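Local coordinates for imelysin-like protein (Psychrobacter arcticus, PDB 3PF0) that is of unknown function but belongs to the imelysin-like family of all-helical proteins and is possibly a metalloendopeptidase, at residues Val44-Ala48 against Glu49-Thr53; Ala122-Ser125 against Asn126-Ile129. All coordinates share one frame; numbering follows the deposited sequence.

Contact 1. Residues Val44-Ala48 against Glu49-Thr53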
loop_
_atom_site.group_PDB
_atom_site.type_symbol
_atom_site.label_atom_id
_atom_site.label_comp_id
_atom_site.label_asym_id
_atom_site.label_seq_id
_atom_site.Cartn_x
_atom_site.Cartn_y
_atom_site.Cartn_z
ATOM N N VAL A 44 -7.307 7.522 -27.666
ATOM C CA VAL A 44 -6.529 6.589 -28.491
ATOM C C VAL A 44 -7.348 5.323 -28.751
ATOM O O VAL A 44 -8.225 4.980 -27.953
ATOM C CB VAL A 44 -5.123 6.237 -27.912
ATOM C CG1 VAL A 44 -4.204 7.452 -27.888
ATOM C CG2 VAL A 44 -5.207 5.577 -26.534
ATOM N N ASP A 45 -7.045 4.623 -29.854
ATOM C CA ASP A 45 -7.719 3.378 -30.207
ATOM C C ASP A 45 -7.004 2.196 -29.563
ATOM O O ASP A 45 -5.811 2.001 -29.794
ATOM C CB ASP A 45 -7.796 3.201 -31.736
ATOM C CG ASP A 45 -8.715 4.191 -32.416
ATOM O OD1 ASP A 45 -9.949 4.064 -32.254
ATOM O OD2 ASP A 45 -8.202 5.092 -33.115
ATOM N N ILE A 46 -7.727 1.431 -28.728
ATOM C CA ILE A 46 -7.208 0.230 -28.061
ATOM C C ILE A 46 -8.036 -0.968 -28.530
ATOM O O ILE A 46 -9.253 -0.985 -28.320
ATOM C CB ILE A 46 -7.193 0.338 -26.501
ATOM C CG1 ILE A 46 -6.574 1.666 -26.012
ATOM C CG2 ILE A 46 -6.493 -0.890 -25.865
ATOM C CD1 ILE A 46 -6.967 2.084 -24.602
ATOM N N SER A 47 -7.386 -1.963 -29.161
ATOM C CA SER A 47 -8.074 -3.171 -29.611
ATOM C C SER A 47 -8.380 -4.089 -28.416
ATOM O O SER A 47 -7.756 -3.957 -27.357
ATOM C CB SER A 47 -7.252 -3.908 -30.663
ATOM O OG SER A 47 -6.079 -4.473 -30.106
ATOM N N ALA A 48 -9.355 -5.001 -28.587
ATOM C CA ALA A 48 -9.764 -5.960 -27.561
ATOM C C ALA A 48 -8.586 -6.849 -27.150
ATOM O O ALA A 48 -8.447 -7.159 -25.969
ATOM C CB ALA A 48 -10.915 -6.810 -28.068
ATOM N N GLU A 49 -7.711 -7.200 -28.119
ATOM C CA GLU A 49 -6.536 -8.036 -27.911
ATOM C C GLU A 49 -5.427 -7.279 -27.177
ATOM O O GLU A 49 -4.842 -7.847 -26.251
ATOM C CB GLU A 49 -6.024 -8.603 -29.243
ATOM C CG GLU A 49 -5.379 -9.981 -29.121
ATOM C CD GLU A 49 -6.206 -11.082 -28.477
ATOM O OE1 GLU A 49 -7.422 -11.177 -28.767
ATOM O OE2 GLU A 49 -5.629 -11.862 -27.685
ATOM N N THR A 50 -5.156 -6.002 -27.560
ATOM C CA THR A 50 -4.150 -5.140 -26.917
ATOM C C THR A 50 -4.526 -4.947 -25.445
ATOM O O THR A 50 -3.655 -5.035 -24.577
ATOM C CB THR A 50 -4.024 -3.791 -27.667
ATOM O OG1 THR A 50 -3.501 -4.042 -28.966
ATOM C CG2 THR A 50 -3.128 -2.767 -26.942
ATOM N N GLU A 51 -5.830 -4.717 -25.177
ATOM C CA GLU A 51 -6.376 -4.527 -23.839
ATOM C C GLU A 51 -6.228 -5.804 -23.019
ATOM O O GLU A 51 -5.758 -5.734 -21.887
ATOM C CB GLU A 51 -7.844 -4.107 -23.928
ATOM C CG GLU A 51 -8.319 -3.280 -22.753
ATOM C CD GLU A 51 -9.674 -2.651 -22.998
ATOM O OE1 GLU A 51 -9.760 -1.731 -23.843
ATOM O OE2 GLU A 51 -10.654 -3.084 -22.350
ATOM N N LYS A 52 -6.594 -6.972 -23.601
ATOM C CA LYS A 52 -6.471 -8.288 -22.963
ATOM C C LYS A 52 -5.006 -8.548 -22.544
ATOM O O LYS A 52 -4.763 -8.942 -21.399
ATOM C CB LYS A 52 -6.977 -9.388 -23.917
ATOM C CG LYS A 52 -6.893 -10.808 -23.364
ATOM C CD LYS A 52 -7.303 -11.830 -24.409
ATOM C CE LYS A 52 -7.336 -13.231 -23.861
ATOM N NZ LYS A 52 -7.644 -14.213 -24.932
ATOM N N THR A 53 -4.049 -8.291 -23.467
ATOM C CA THR A 53 -2.599 -8.460 -23.285
ATOM C C THR A 53 -2.093 -7.542 -22.152
ATOM O O THR A 53 -1.326 -8.008 -21.302
ATOM C CB THR A 53 -1.871 -8.203 -24.629
ATOM O OG1 THR A 53 -2.311 -9.163 -25.597
ATOM C CG2 THR A 53 -0.351 -8.268 -24.513
#
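The hydroxyls of S47 and T50 meet tip to tip, S47 OG lying 2.9 Å from T50 OG1 in a hydrogen bond that either could donate. S47 reaches it because its OG stands between the backbone N and the carbonyl carbon (chi1 69°), which brings it to the hydroxyl of T50; T50 OG1 lies beside its own backbone N (chi1 -66°). The other branch of T50 does separate work: its CG2 meets I46 CG2 at 4.0 Å, a methyl-to-methyl contact beside the polar pair. I291 of helix 286-292 adds a further apolar side chain to this I46-T50 methyl pair. The same I46 methyl lies 3.9 Å from E51 OE1, and the I46 and E51 side chains cross at about a right angle. Backbone bonds set the frame: E51 N donates to S47 O at 3.0 Å and 162°, and K52 N donates to A48 O, which also bonds T220 OG1. One turn on, T53 N and T53 OG1 grip E49 O from opposite faces of its carbonyl plane. S47 sits at the N-cap position, the residue just before the long helix 48-84, with its hydroxyl paired to that of T50 in the first turn.

Contact 2. Residues Ala122-Ser125 against Asn126-Ile129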
loop_
_atom_site.group_PDB
_atom_site.type_symbol
_atom_site.label_atom_id
_atom_site.label_comp_id
_atom_site.label_asym_id
_atom_site.label_seq_id
_atom_site.Cartn_x
_atom_site.Cartn_y
_atom_site.Cartn_z
ATOM N N ALA A 122 -12.071 -8.813 0.301
ATOM C CA ALA A 122 -12.965 -9.896 0.730
ATOM C C ALA A 122 -12.903 -10.066 2.256
ATOM O O ALA A 122 -11.810 -10.083 2.832
ATOM C CB ALA A 122 -12.612 -11.203 0.024
ATOM N N SER A 123 -14.093 -10.106 2.908
ATOM C CA SER A 123 -14.273 -10.218 4.364
ATOM C C SER A 123 -13.398 -9.174 5.085
ATOM O O SER A 123 -12.806 -9.480 6.122
ATOM C CB SER A 123 -13.961 -11.639 4.837
ATOM O OG SER A 123 -14.748 -12.594 4.142
HETATM N N MSE A 124 -13.308 -7.944 4.494
HETATM C CA MSE A 124 -12.491 -6.783 4.898
HETATM C C MSE A 124 -11.062 -7.197 5.325
HETATM O O MSE A 124 -10.502 -6.640 6.269
HETATM C CB MSE A 124 -13.175 -5.889 5.975
HETATM C CG MSE A 124 -13.598 -6.595 7.260
HETATM SE SE MSE A 124 -14.229 -5.326 8.615
HETATM C CE MSE A 124 -12.540 -5.008 9.510
ATOM N N SER A 125 -10.460 -8.148 4.595
ATOM C CA SER A 125 -9.132 -8.654 4.940
ATOM C C SER A 125 -8.077 -7.543 4.932
ATOM O O SER A 125 -7.190 -7.577 5.784
ATOM C CB SER A 125 -8.719 -9.805 4.027
ATOM O OG SER A 125 -7.782 -10.630 4.704
ATOM N N ASN A 126 -8.205 -6.539 4.036
ATOM C CA ASN A 126 -7.279 -5.387 3.943
ATOM C C ASN A 126 -7.216 -4.584 5.264
ATOM O O ASN A 126 -6.154 -4.056 5.594
ATOM C CB ASN A 126 -7.666 -4.454 2.785
ATOM C CG ASN A 126 -9.083 -3.928 2.839
ATOM O OD1 ASN A 126 -9.998 -4.546 3.378
ATOM N ND2 ASN A 126 -9.299 -2.772 2.261
ATOM N N LEU A 127 -8.342 -4.498 6.015
ATOM C CA LEU A 127 -8.347 -3.796 7.298
ATOM C C LEU A 127 -7.684 -4.666 8.386
ATOM O O LEU A 127 -7.079 -4.123 9.307
ATOM C CB LEU A 127 -9.750 -3.337 7.695
ATOM C CG LEU A 127 -10.324 -2.170 6.851
ATOM C CD1 LEU A 127 -11.758 -1.874 7.228
ATOM C CD2 LEU A 127 -9.440 -0.892 6.933
ATOM N N TYR A 128 -7.713 -6.008 8.223
ATOM C CA TYR A 128 -7.009 -6.940 9.109
ATOM C C TYR A 128 -5.529 -6.911 8.775
ATOM O O TYR A 128 -4.712 -7.252 9.624
ATOM C CB TYR A 128 -7.565 -8.381 8.990
ATOM C CG TYR A 128 -8.885 -8.590 9.707
ATOM C CD1 TYR A 128 -8.921 -9.002 11.036
ATOM C CD2 TYR A 128 -10.098 -8.388 9.051
ATOM C CE1 TYR A 128 -10.133 -9.178 11.708
ATOM C CE2 TYR A 128 -11.319 -8.579 9.707
ATOM C CZ TYR A 128 -11.329 -8.967 11.038
ATOM O OH TYR A 128 -12.522 -9.145 11.693
ATOM N N ILE A 129 -5.184 -6.497 7.537
ATOM C CA ILE A 129 -3.805 -6.383 7.052
ATOM C C ILE A 129 -3.222 -4.996 7.412
ATOM O O ILE A 129 -2.083 -4.911 7.886
ATOM C CB ILE A 129 -3.727 -6.674 5.520
ATOM C CG1 ILE A 129 -4.019 -8.158 5.233
ATOM C CG2 ILE A 129 -2.363 -6.270 4.934
ATOM C CD1 ILE A 129 -4.431 -8.463 3.816
#
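The apolar part of the contact is carried by M124, a selenomethionine, whose CE methyl lies between L127 and Y128, 3.7 Å from L127 CB and 3.8 Å from Y128 CE2. Its chain leaves with CG between the backbone N and the carbonyl carbon (chi1 56°), and a turn about the CG-SE bond (chi3 -91°) brings CE back over the helix start; it crosses L127 at about a right angle.

The backbone bonds are those of a short helix, 125-129, with M124 at the N-cap. L127 N donates to M124 O at 3.1 Å from well above the carbonyl plane, while Y128 N reaches the same oxygen only weakly. S125 O likewise receives two weak bonds, from Y128 N and I129 N, so both i+3 and i+4 spacings occur in this single turn. I129 CG1 also comes within 3.3 Å of S125 O, and the I129 side chain continues onto L196, L200 and I203 of helix 183-214.

The aromatic ring adds an edge contact, Y128 CD2 lying 3.3 Å from M124 O, near the ring plane. Replacing Y128 with alanine is likely to leave the M124 methyl without its aromatic neighbour and R199 without its cation-pi partner. R199 of helix 183-214 touches both segments, by that cation-pi contact with Y128 and by a hydrogen bond between its NH1 and S125 OG.

Contact 1 and contact 2 are separate helix starts, met in series along the chain: 44-48 leads into the long helix 48-84, and 122-125 into the short helix 125-129. Their centres are 33 Å apart and their nearest atoms about 23 Å, so neither touches the other. Contact 1 lies at the surface, its centre 28 Å from that of the chain, whereas contact 2 is partly buried at 13 Å. The side-chain polar partners differ: a hydroxyl pair within contact 1, R199 of helix 183-214 in contact 2. Both are plain structural helix starts, for which no catalytic or metal-binding role can be claimed.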